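Local coordinates for protein probable exosome complex exonuclease 1 (Archaeoglobus fulgidus, PDB 3M7N) that degrades RNA from the 3' end as the catalytic subunit of the archaeal exosome, and can probably also synthesise heteromeric RNA tails, at residues 68-74 and 115-121; 76-80 and 136-141; 158-164 and 187-193. The protein carries 1 engineered substitution. One frame throughout, in Å; residues are numbered along the deposited sequence.

How the contacts relate
The contacts sample an RNase PH-family subunit from its RNA site to a remote pair of loops. Contact 2, near the middle of the chain, reaches the bound nucleotide C6 of chain L directly through Ser136 and Arg137. Contact 3 lies next to it, with centres about 12 Å apart and its nearest atom about 6 Å from the nucleic acid; Thr138 CB of contact 2 packs on Ser161 OG of contact 3 at 3.1 Å, so helix 136-150 joins the two sheets. Contact 1 is remote, its nearest atom about 24 Å from the RNA and its centre about 22 Å from that of contact 2, yet its residues 68-74 lead straight into the strand that contact 2 uses.

Contact 1 of 3, residues 68-74 and 115-121; sequences QDPSKAI and KELFPRS
An Asx motif at Asp69 and a type II beta turn from Phe118 to Ser121 meet where two loops enter neighbouring parallel strands. In the Asx motif Asp69 OD1 accepts from Lys72 N (3.1 Å) and Ser71 OG (3.1 Å), while Lys72 NZ closes a salt bridge to Asp69 OD2 (3.2 Å). Facing it, Lys115-Leu117 form a 3-10 segment, followed by the turn, with Pro119 at -52/150 and Arg120 left-handed at 53/30. Three backbone hydrogen bonds join the loops: Arg120 N to Asp69 O (2.8 Å), Ala73 N to Lys115 O (3.0 Å) and Ile74 N to Ser121 O (3.0 Å). CA atoms approach to 3.9 Å at Lys72-Pro119. Ala73 points its methyl inward, CB lying 4.0 Å from Phe118 CB and 3.8 Å from Lys115 CB. One water accepts from Asp69 N (2.9 Å) and sits 2.8 Å from Ser121 O; another donates to Ser71 O (2.8 Å) and Glu116 O (2.6 Å). Beyond the pair, Ile74 continues the pairing with Ile123, and chains of AF_0206 pack on Pro70 and Phe118. The arrangement closes the entry side of a beta-alpha-beta crossover, in which helix 96-110 links parallel strands 74-81 and 122-129.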
loop_
_atom_site.group_PDB
_atom_site.type_symbol
_atom_site.label_atom_id
_atom_site.label_comp_id
_atom_site.label_asym_id
_atom_site.label_seq_id
_atom_site.Cartn_x
_atom_site.Cartn_y
_atom_site.Cartn_z
ATOM N N GLN E 68 8.718 4.235 13.546
ATOM C CA GLN E 68 9.661 4.425 14.643
ATOM C C GLN E 68 9.027 5.079 15.888
ATOM O O GLN E 68 8.236 6.011 15.774
ATOM C CB GLN E 68 10.857 5.243 14.149
ATOM C CG GLN E 68 11.143 6.469 14.985
ATOM C CD GLN E 68 12.255 7.324 14.407
ATOM O OE1 GLN E 68 12.873 6.965 13.403
ATOM N NE2 GLN E 68 12.522 8.462 15.048
ATOM N N ASP E 69 9.375 4.573 17.072
ATOM C CA ASP E 69 8.881 5.115 18.343
ATOM C C ASP E 69 10.009 5.823 19.086
ATOM O O ASP E 69 11.079 5.256 19.306
ATOM C CB ASP E 69 8.285 4.004 19.212
ATOM C CG ASP E 69 7.807 4.500 20.578
ATOM O OD1 ASP E 69 8.540 5.242 21.272
ATOM O OD2 ASP E 69 6.687 4.116 20.972
ATOM N N PRO E 70 9.767 7.073 19.487
ATOM C CA PRO E 70 10.868 7.901 19.985
ATOM C C PRO E 70 11.432 7.355 21.289
ATOM O O PRO E 70 12.644 7.291 21.450
ATOM C CB PRO E 70 10.197 9.259 20.218
ATOM C CG PRO E 70 8.744 8.901 20.511
ATOM C CD PRO E 70 8.457 7.743 19.600
ATOM N N SER E 71 10.554 6.950 22.197
ATOM C CA SER E 71 10.958 6.599 23.550
ATOM C C SER E 71 11.410 5.150 23.714
ATOM O O SER E 71 12.046 4.815 24.712
ATOM C CB SER E 71 9.811 6.883 24.523
ATOM O OG SER E 71 8.732 6.002 24.277
ATOM N N LYS E 72 11.082 4.295 22.749
ATOM C CA LYS E 72 11.351 2.864 22.899
ATOM C C LYS E 72 11.342 2.123 21.566
ATOM O O LYS E 72 10.824 2.621 20.576
ATOM C CB LYS E 72 10.310 2.224 23.824
ATOM C CG LYS E 72 8.920 2.115 23.194
ATOM C CD LYS E 72 7.949 1.298 24.045
ATOM C CE LYS E 72 6.915 2.172 24.726
ATOM N NZ LYS E 72 5.918 2.731 23.768
ATOM N N ALA E 73 11.894 0.912 21.562
ATOM C CA ALA E 73 11.901 0.066 20.370
ATOM C C ALA E 73 10.515 -0.481 20.081
ATOM O O ALA E 73 9.680 -0.559 20.974
ATOM C CB ALA E 73 12.878 -1.076 20.546
ATOM N N ILE E 74 10.268 -0.862 18.833
ATOM C CA ILE E 74 9.041 -1.564 18.528
ATOM C C ILE E 74 9.389 -3.004 18.294
ATOM O O ILE E 74 10.515 -3.312 17.922
ATOM C CB ILE E 74 8.341 -1.034 17.273
ATOM C CG1 ILE E 74 9.298 -1.085 16.082
ATOM C CG2 ILE E 74 7.824 0.374 17.515
ATOM C CD1 ILE E 74 8.651 -0.714 14.770
ATOM N N LYS E 115 12.613 -2.880 25.757
ATOM C CA LYS E 115 12.606 -2.065 24.550
ATOM C C LYS E 115 13.061 -0.616 24.778
ATOM O O LYS E 115 13.577 0.027 23.862
ATOM C CB LYS E 115 11.257 -2.149 23.840
ATOM C CG LYS E 115 10.065 -2.081 24.761
ATOM C CD LYS E 115 8.963 -2.954 24.226
ATOM C CE LYS E 115 7.607 -2.541 24.770
ATOM N NZ LYS E 115 6.551 -3.201 23.933
ATOM N N GLU E 116 12.915 -0.119 26.000
ATOM C CA GLU E 116 13.395 1.229 26.320
ATOM C C GLU E 116 14.873 1.452 25.990
ATOM O O GLU E 116 15.341 2.588 25.908
ATOM C CB GLU E 116 13.165 1.553 27.796
ATOM C CG GLU E 116 11.709 1.763 28.162
ATOM C CD GLU E 116 10.917 0.470 28.157
ATOM O OE1 GLU E 116 9.717 0.518 27.782
ATOM O OE2 GLU E 116 11.502 -0.586 28.522
ATOM N N LEU E 117 15.611 0.367 25.818
ATOM C CA LEU E 117 17.045 0.466 25.588
ATOM C C LEU E 117 17.360 0.835 24.155
ATOM O O LEU E 117 18.464 1.271 23.853
ATOM C CB LEU E 117 17.721 -0.854 25.925
ATOM C CG LEU E 117 17.784 -1.136 27.420
ATOM C CD1 LEU E 117 18.290 -2.542 27.658
ATOM C CD2 LEU E 117 18.677 -0.108 28.099
ATOM N N PHE E 118 16.395 0.644 23.269
ATOM C CA PHE E 118 16.647 0.867 21.856
ATOM C C PHE E 118 15.586 1.762 21.217
ATOM O O PHE E 118 14.838 1.329 20.341
ATOM C CB PHE E 118 16.773 -0.469 21.119
ATOM C CG PHE E 118 17.708 -1.427 21.782
ATOM C CD1 PHE E 118 17.225 -2.547 22.432
ATOM C CD2 PHE E 118 19.071 -1.184 21.798
ATOM C CE1 PHE E 118 18.087 -3.423 23.065
ATOM C CE2 PHE E 118 19.934 -2.058 22.429
ATOM C CZ PHE E 118 19.437 -3.180 23.059
ATOM N N PRO E 119 15.528 3.026 21.658
ATOM C CA PRO E 119 14.611 3.999 21.062
ATOM C C PRO E 119 14.782 4.026 19.553
ATOM O O PRO E 119 15.879 3.753 19.035
ATOM C CB PRO E 119 15.081 5.331 21.645
ATOM C CG PRO E 119 15.794 4.977 22.893
ATOM C CD PRO E 119 16.403 3.630 22.678
ATOM N N ARG E 120 13.691 4.332 18.859
ATOM C CA ARG E 120 13.725 4.504 17.413
ATOM C C ARG E 120 14.351 3.308 16.732
ATOM O O ARG E 120 14.969 3.455 15.683
ATOM C CB ARG E 120 14.511 5.764 17.026
ATOM C CG ARG E 120 14.114 7.021 17.788
ATOM C CD ARG E 120 15.027 8.192 17.441
ATOM N NE ARG E 120 16.443 7.834 17.550
ATOM C CZ ARG E 120 17.178 7.981 18.653
ATOM N NH1 ARG E 120 18.458 7.623 18.659
ATOM N NH2 ARG E 120 16.635 8.484 19.756
ATOM N N SER E 121 14.205 2.128 17.330
ATOM C CA SER E 121 14.690 0.901 16.705
ATOM C C SER E 121 13.577 -0.101 16.462
ATOM O O SER E 121 12.452 0.059 16.933
ATOM C CB SER E 121 15.793 0.251 17.544
ATOM O OG SER E 121 17.070 0.754 17.178
HETATM O O HOH W 1 11.331 2.523 17.681
HETATM O O HOH W 2 14.381 5.008 26.193
#

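Contact 2 of 3, residues 76-80 and 136-141; sequences RYRYN and SRTACL. With nucleotides of chain L.
Side chains alternate along an extended strand, so every second residue of 76-80 can face a helix, and here both that do are tyrosines. Strand 76-80 and helix 136-141 have axes 10.2 Å apart at closest, with 138° between their directions; the nearest CA pair is Tyr79-Cys140 at 7.8 Å. That gap is bridged by Tyr77 and Tyr79, both with chi1 t (-179° and 166°) and chi2 near 100-110°, which extends their rings to the helix. Tyr77 OH lies 3.4 Å from Cys140 CB and 4.1 Å from Leu141 CD2, Leu141 being m,t; a water 2.6 Å from Tyr77 OH donates to Arg137 O (3.1 Å). Tyr79 passes beside Cys140, whose m rotamer sets SG 4.9 Å from the Tyr79 ring centroid and 3.9 Å from Tyr79 CE1, an oblique sulfur-aromatic contact. At its tip Tyr79 OH shares a hydrogen bond with Ser136 OG (2.8 Å), Ser136 being p, and also has a weak hydrogen bond with Arg97.

The start of the helix faces the RNA. Ser136 OG stands 3.2 Å from O3' of C6 of chain L. Arg137 leaves its backbone at an off-rotamer chi1 of 97°; its NH1 is hydrogen-bonded to Gln205, and its NH2 comes within 3.1 Å of OP2 of the same nucleotide. Tyr79 OH is hydrogen-bonded to the same serine oxygen that lies near the terminal 3' oxygen, and so probably helps to place it, while an arginine cation lies against the phosphate, chemistry consistent with holding an RNA 3' end for exonucleolytic attack.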
loop_
_atom_site.group_PDB
_atom_site.type_symbol
_atom_site.label_atom_id
_atom_site.label_comp_id
_atom_site.label_asym_id
_atom_site.label_seq_id
_atom_site.Cartn_x
_atom_site.Cartn_y
_atom_site.Cartn_z
ATOM N N ARG E 76 8.187 -6.635 16.348
ATOM C CA ARG E 76 7.342 -7.230 15.342
ATOM C C ARG E 76 7.547 -8.726 15.404
ATOM O O ARG E 76 8.636 -9.206 15.704
ATOM C CB ARG E 76 7.643 -6.634 13.960
ATOM C CG ARG E 76 7.526 -5.101 13.989
ATOM C CD ARG E 76 7.596 -4.467 12.638
ATOM N NE ARG E 76 8.949 -4.013 12.353
ATOM C CZ ARG E 76 9.317 -3.449 11.213
ATOM N NH1 ARG E 76 10.573 -3.067 11.047
ATOM N NH2 ARG E 76 8.424 -3.268 10.243
ATOM N N TYR E 77 6.481 -9.465 15.176
ATOM C CA TYR E 77 6.571 -10.888 15.282
ATOM C C TYR E 77 5.673 -11.368 14.196
ATOM O O TYR E 77 4.534 -10.942 14.090
ATOM C CB TYR E 77 6.080 -11.350 16.666
ATOM C CG TYR E 77 6.140 -12.832 16.932
ATOM C CD1 TYR E 77 7.036 -13.357 17.867
ATOM C CD2 TYR E 77 5.288 -13.708 16.282
ATOM C CE1 TYR E 77 7.095 -14.720 18.130
ATOM C CE2 TYR E 77 5.334 -15.060 16.538
ATOM C CZ TYR E 77 6.238 -15.562 17.477
ATOM O OH TYR E 77 6.275 -16.918 17.744
ATOM N N ARG E 78 6.202 -12.243 13.368
ATOM C CA ARG E 78 5.430 -12.781 12.280
ATOM C C ARG E 78 5.431 -14.289 12.365
ATOM O O ARG E 78 6.483 -14.923 12.403
ATOM C CB ARG E 78 6.014 -12.324 10.936
ATOM C CG ARG E 78 5.150 -12.719 9.757
ATOM C CD ARG E 78 5.670 -12.124 8.474
ATOM N NE ARG E 78 6.591 -13.017 7.785
ATOM C CZ ARG E 78 6.198 -14.039 7.034
ATOM N NH1 ARG E 78 7.097 -14.810 6.418
ATOM N NH2 ARG E 78 4.899 -14.290 6.910
ATOM N N TYR E 79 4.235 -14.850 12.391
ATOM C CA TYR E 79 4.037 -16.274 12.421
ATOM C C TYR E 79 3.551 -16.682 11.047
ATOM O O TYR E 79 2.558 -16.155 10.541
ATOM C CB TYR E 79 2.988 -16.619 13.482
ATOM C CG TYR E 79 2.431 -18.024 13.408
ATOM C CD1 TYR E 79 2.925 -19.046 14.227
ATOM C CD2 TYR E 79 1.386 -18.327 12.545
ATOM C CE1 TYR E 79 2.387 -20.350 14.166
ATOM C CE2 TYR E 79 0.850 -19.610 12.482
ATOM C CZ TYR E 79 1.352 -20.616 13.295
ATOM O OH TYR E 79 0.805 -21.877 13.207
ATOM N N ASN E 80 4.241 -17.632 10.444
ATOM C CA ASN E 80 3.933 -17.999 9.081
ATOM C C ASN E 80 4.105 -19.486 8.854
ATOM O O ASN E 80 5.121 -20.075 9.230
ATOM C CB ASN E 80 4.805 -17.196 8.103
ATOM C CG ASN E 80 4.453 -17.471 6.652
ATOM O OD1 ASN E 80 3.282 -17.451 6.270
ATOM N ND2 ASN E 80 5.460 -17.746 5.840
ATOM N N SER E 136 1.576 -25.594 17.374
ATOM C CA SER E 136 2.631 -24.884 16.626
ATOM C C SER E 136 2.889 -23.466 17.132
ATOM O O SER E 136 4.024 -22.987 17.101
ATOM C CB SER E 136 2.376 -24.864 15.111
ATOM O OG SER E 136 1.208 -24.144 14.763
ATOM N N ARG E 137 1.857 -22.800 17.633
ATOM C CA ARG E 137 2.080 -21.464 18.182
ATOM C C ARG E 137 2.951 -21.501 19.450
ATOM O O ARG E 137 3.755 -20.600 19.684
ATOM C CB ARG E 137 0.763 -20.711 18.404
ATOM C CG ARG E 137 0.216 -20.774 19.813
ATOM C CD ARG E 137 -1.182 -20.185 19.861
ATOM N NE ARG E 137 -2.026 -20.781 18.827
ATOM C CZ ARG E 137 -3.246 -20.351 18.522
ATOM N NH1 ARG E 137 -3.772 -19.327 19.182
ATOM N NH2 ARG E 137 -3.943 -20.944 17.569
ATOM N N THR E 138 2.807 -22.557 20.254
ATOM C CA THR E 138 3.631 -22.712 21.463
ATOM C C THR E 138 5.079 -23.064 21.074
ATOM O O THR E 138 6.029 -22.475 21.589
ATOM C CB THR E 138 3.026 -23.736 22.480
ATOM O OG1 THR E 138 3.147 -25.079 21.987
ATOM C CG2 THR E 138 1.559 -23.437 22.740
ATOM N N ALA E 139 5.230 -23.987 20.129
ATOM C CA ALA E 139 6.533 -24.265 19.535
ATOM C C ALA E 139 7.250 -22.992 19.064
ATOM O O ALA E 139 8.419 -22.752 19.428
ATOM C CB ALA E 139 6.403 -25.254 18.414
ATOM N N CYS E 140 6.555 -22.150 18.296
ATOM C CA CYS E 140 7.182 -20.908 17.803
ATOM C C CYS E 140 7.574 -19.988 18.931
ATOM O O CYS E 140 8.652 -19.396 18.919
ATOM C CB CYS E 140 6.279 -20.178 16.795
ATOM S SG CYS E 140 5.975 -21.197 15.328
ATOM N N LEU E 141 6.703 -19.850 19.918
ATOM C CA LEU E 141 7.043 -18.990 21.039
ATOM C C LEU E 141 8.305 -19.496 21.752
ATOM O O LEU E 141 9.167 -18.695 22.141
ATOM C CB LEU E 141 5.874 -18.863 22.013
ATOM C CG LEU E 141 4.746 -17.884 21.689
ATOM C CD1 LEU E 141 3.562 -18.079 22.661
ATOM C CD2 LEU E 141 5.263 -16.442 21.705
ATOM P P C L 6 -5.049 -24.261 16.267
ATOM O OP1 C L 6 -4.479 -24.379 17.631
ATOM O OP2 C L 6 -5.540 -22.941 15.804
ATOM O "O5'" C L 6 -3.994 -24.850 15.204
ATOM C "C5'" C L 6 -3.411 -26.127 15.477
ATOM C "C4'" C L 6 -3.091 -26.921 14.224
ATOM O "O4'" C L 6 -4.203 -26.931 13.293
ATOM C "C3'" C L 6 -1.965 -26.392 13.352
ATOM O "O3'" C L 6 -0.706 -26.554 14.003
ATOM C "C2'" C L 6 -2.152 -27.320 12.159
ATOM O "O2'" C L 6 -1.702 -28.647 12.395
ATOM C "C1'" C L 6 -3.678 -27.291 12.023
ATOM N N1 C L 6 -4.107 -26.320 10.980
ATOM C C2 C L 6 -4.067 -26.727 9.646
ATOM O O2 C L 6 -3.692 -27.877 9.382
ATOM N N3 C L 6 -4.445 -25.854 8.681
ATOM C C4 C L 6 -4.848 -24.624 9.013
ATOM N N4 C L 6 -5.212 -23.800 8.018
ATOM C C5 C L 6 -4.893 -24.194 10.377
ATOM C C6 C L 6 -4.514 -25.064 11.319
HETATM O O HOH W 3 3.873 -17.965 17.972
#

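Contact 3 of 3, residues 158-164 and 187-193; sequences MITSVAV and MPFAFLI
Two inner strands of the four-stranded antiparallel sheet in the second half of this RNase PH fold pair in unbroken register, Met158 with Ile193 through Val164 with Met187. Their axes approach to 4.3 Å at 158°. Met158 makes two backbone hydrogen bonds to Ile193 (N to O 3.2 Å, O from N 3.0 Å). Ile159, opposite Leu192 in a non-hydrogen-bonded pair, sets CG2 4.2 Å from Ala190 CB. Thr160 exchanges hydrogen bonds with Phe191 (N to O 3.0 Å, O from N 2.7 Å), its OG1 hydrogen-bonded to Gln233 of helix 212-248, which also covers Phe189 and Phe191. Ser161 faces helix 136-150, against Thr138, its CA 3.9 Å from that of Ala190; in its t rotamer OG donates to Phe189 O (2.7 Å). Val162 O accepts from Phe189 N (2.8 Å), while Val162 N gives Phe189 O a weak hydrogen bond (3.1 Å). Ala163 rests CB 4.2 Å from Pro188 CB. Val164 N donates to Met187 O (3.1 Å) and Met187 N to Val164 O (2.9 Å).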
loop_
_atom_site.group_PDB
_atom_site.type_symbol
_atom_site.label_atom_id
_atom_site.label_comp_id
_atom_site.label_asym_id
_atom_site.label_seq_id
_atom_site.Cartn_x
_atom_site.Cartn_y
_atom_site.Cartn_z
ATOM N N MET E 158 12.854 -15.388 30.479
ATOM C CA MET E 158 12.543 -16.169 29.314
ATOM C C MET E 158 11.050 -16.397 29.135
ATOM O O MET E 158 10.262 -16.266 30.068
ATOM C CB MET E 158 13.290 -17.498 29.388
ATOM C CG MET E 158 14.733 -17.379 28.895
ATOM S SD MET E 158 14.746 -17.970 27.207
ATOM C CE MET E 158 13.352 -19.088 27.359
ATOM N N ILE E 159 10.673 -16.747 27.921
ATOM C CA ILE E 159 9.296 -16.995 27.616
ATOM C C ILE E 159 9.186 -18.479 27.330
ATOM O O ILE E 159 9.934 -19.019 26.522
ATOM C CB ILE E 159 8.853 -16.161 26.384
ATOM C CG1 ILE E 159 8.658 -14.692 26.772
ATOM C CG2 ILE E 159 7.585 -16.706 25.797
ATOM C CD1 ILE E 159 7.533 -14.457 27.783
ATOM N N THR E 160 8.262 -19.147 28.001
ATOM C CA THR E 160 8.139 -20.576 27.827
ATOM C C THR E 160 6.668 -20.916 27.658
ATOM O O THR E 160 5.796 -20.348 28.321
ATOM C CB THR E 160 8.775 -21.352 29.032
ATOM O OG1 THR E 160 10.111 -20.875 29.269
ATOM C CG2 THR E 160 8.798 -22.860 28.761
ATOM N N SER E 161 6.379 -21.858 26.788
ATOM C CA SER E 161 5.016 -21.993 26.344
ATOM C C SER E 161 4.609 -23.448 26.139
ATOM O O SER E 161 5.375 -24.236 25.584
ATOM C CB SER E 161 4.848 -21.173 25.046
ATOM O OG SER E 161 3.585 -21.384 24.449
ATOM N N VAL E 162 3.408 -23.791 26.601
ATOM C CA VAL E 162 2.764 -25.059 26.281
ATOM C C VAL E 162 1.254 -24.889 26.329
ATOM O O VAL E 162 0.746 -24.008 27.015
ATOM C CB VAL E 162 3.014 -26.156 27.361
ATOM C CG1 VAL E 162 3.364 -27.490 26.713
ATOM C CG2 VAL E 162 4.029 -25.720 28.369
ATOM N N ALA E 163 0.541 -25.787 25.666
ATOM C CA ALA E 163 -0.905 -25.841 25.770
ATOM C C ALA E 163 -1.329 -27.028 26.642
ATOM O O ALA E 163 -0.631 -28.030 26.732
ATOM C CB ALA E 163 -1.546 -25.967 24.383
ATOM N N VAL E 164 -2.476 -26.897 27.293
ATOM C CA VAL E 164 -3.093 -28.030 27.941
ATOM C C VAL E 164 -4.350 -28.298 27.154
ATOM O O VAL E 164 -5.076 -27.359 26.809
ATOM C CB VAL E 164 -3.456 -27.730 29.409
ATOM C CG1 VAL E 164 -4.483 -28.739 29.921
ATOM C CG2 VAL E 164 -2.203 -27.726 30.280
ATOM N N MET E 187 -5.865 -25.028 25.216
ATOM C CA MET E 187 -5.529 -23.836 25.973
ATOM C C MET E 187 -4.024 -23.561 26.051
ATOM O O MET E 187 -3.346 -23.961 27.002
ATOM C CB MET E 187 -6.143 -23.937 27.361
ATOM C CG MET E 187 -5.980 -22.694 28.213
ATOM S SD MET E 187 -6.839 -22.886 29.786
ATOM C CE MET E 187 -6.372 -21.353 30.588
ATOM N N PRO E 188 -3.499 -22.859 25.034
ATOM C CA PRO E 188 -2.088 -22.464 25.010
ATOM C C PRO E 188 -1.760 -21.449 26.098
ATOM O O PRO E 188 -2.560 -20.557 26.342
ATOM C CB PRO E 188 -1.920 -21.828 23.616
ATOM C CG PRO E 188 -3.310 -21.536 23.135
ATOM C CD PRO E 188 -4.171 -22.596 23.752
ATOM N N PHE E 189 -0.604 -21.605 26.744
ATOM C CA PHE E 189 -0.080 -20.622 27.701
ATOM C C PHE E 189 1.330 -20.249 27.287
ATOM O O PHE E 189 1.987 -20.987 26.553
ATOM C CB PHE E 189 0.073 -21.212 29.120
ATOM C CG PHE E 189 -1.189 -21.730 29.721
ATOM C CD1 PHE E 189 -1.690 -22.974 29.359
ATOM C CD2 PHE E 189 -1.858 -20.995 30.691
ATOM C CE1 PHE E 189 -2.842 -23.456 29.939
ATOM C CE2 PHE E 189 -3.018 -21.480 31.273
ATOM C CZ PHE E 189 -3.503 -22.713 30.897
ATOM N N ALA E 190 1.813 -19.128 27.805
ATOM C CA ALA E 190 3.245 -18.881 27.846
ATOM C C ALA E 190 3.492 -18.096 29.111
ATOM O O ALA E 190 2.660 -17.278 29.508
ATOM C CB ALA E 190 3.713 -18.113 26.639
ATOM N N PHE E 191 4.633 -18.348 29.743
ATOM C CA PHE E 191 4.943 -17.724 31.016
ATOM C C PHE E 191 6.274 -17.007 30.928
ATOM O O PHE E 191 7.138 -17.371 30.128
ATOM C CB PHE E 191 5.045 -18.778 32.140
ATOM C CG PHE E 191 3.858 -19.698 32.243
ATOM C CD1 PHE E 191 3.870 -20.931 31.612
ATOM C CD2 PHE E 191 2.741 -19.342 32.988
ATOM C CE1 PHE E 191 2.779 -21.788 31.704
ATOM C CE2 PHE E 191 1.655 -20.195 33.090
ATOM C CZ PHE E 191 1.672 -21.422 32.458
ATOM N N LEU E 192 6.432 -15.996 31.767
ATOM C CA LEU E 192 7.739 -15.461 32.079
ATOM C C LEU E 192 8.385 -16.335 33.171
ATOM O O LEU E 192 7.801 -16.509 34.247
ATOM C CB LEU E 192 7.599 -14.029 32.594
ATOM C CG LEU E 192 8.909 -13.441 33.103
ATOM C CD1 LEU E 192 9.872 -13.188 31.931
ATOM C CD2 LEU E 192 8.657 -12.171 33.907
ATOM N N ILE E 193 9.556 -16.908 32.875
ATOM C CA ILE E 193 10.391 -17.560 33.876
ATOM C C ILE E 193 11.441 -16.579 34.381
ATOM O O ILE E 193 12.189 -15.997 33.591
ATOM C CB ILE E 193 11.170 -18.765 33.320
ATOM C CG1 ILE E 193 10.304 -19.619 32.399
ATOM C CG2 ILE E 193 11.739 -19.602 34.464
ATOM C CD1 ILE E 193 9.165 -20.318 33.090
#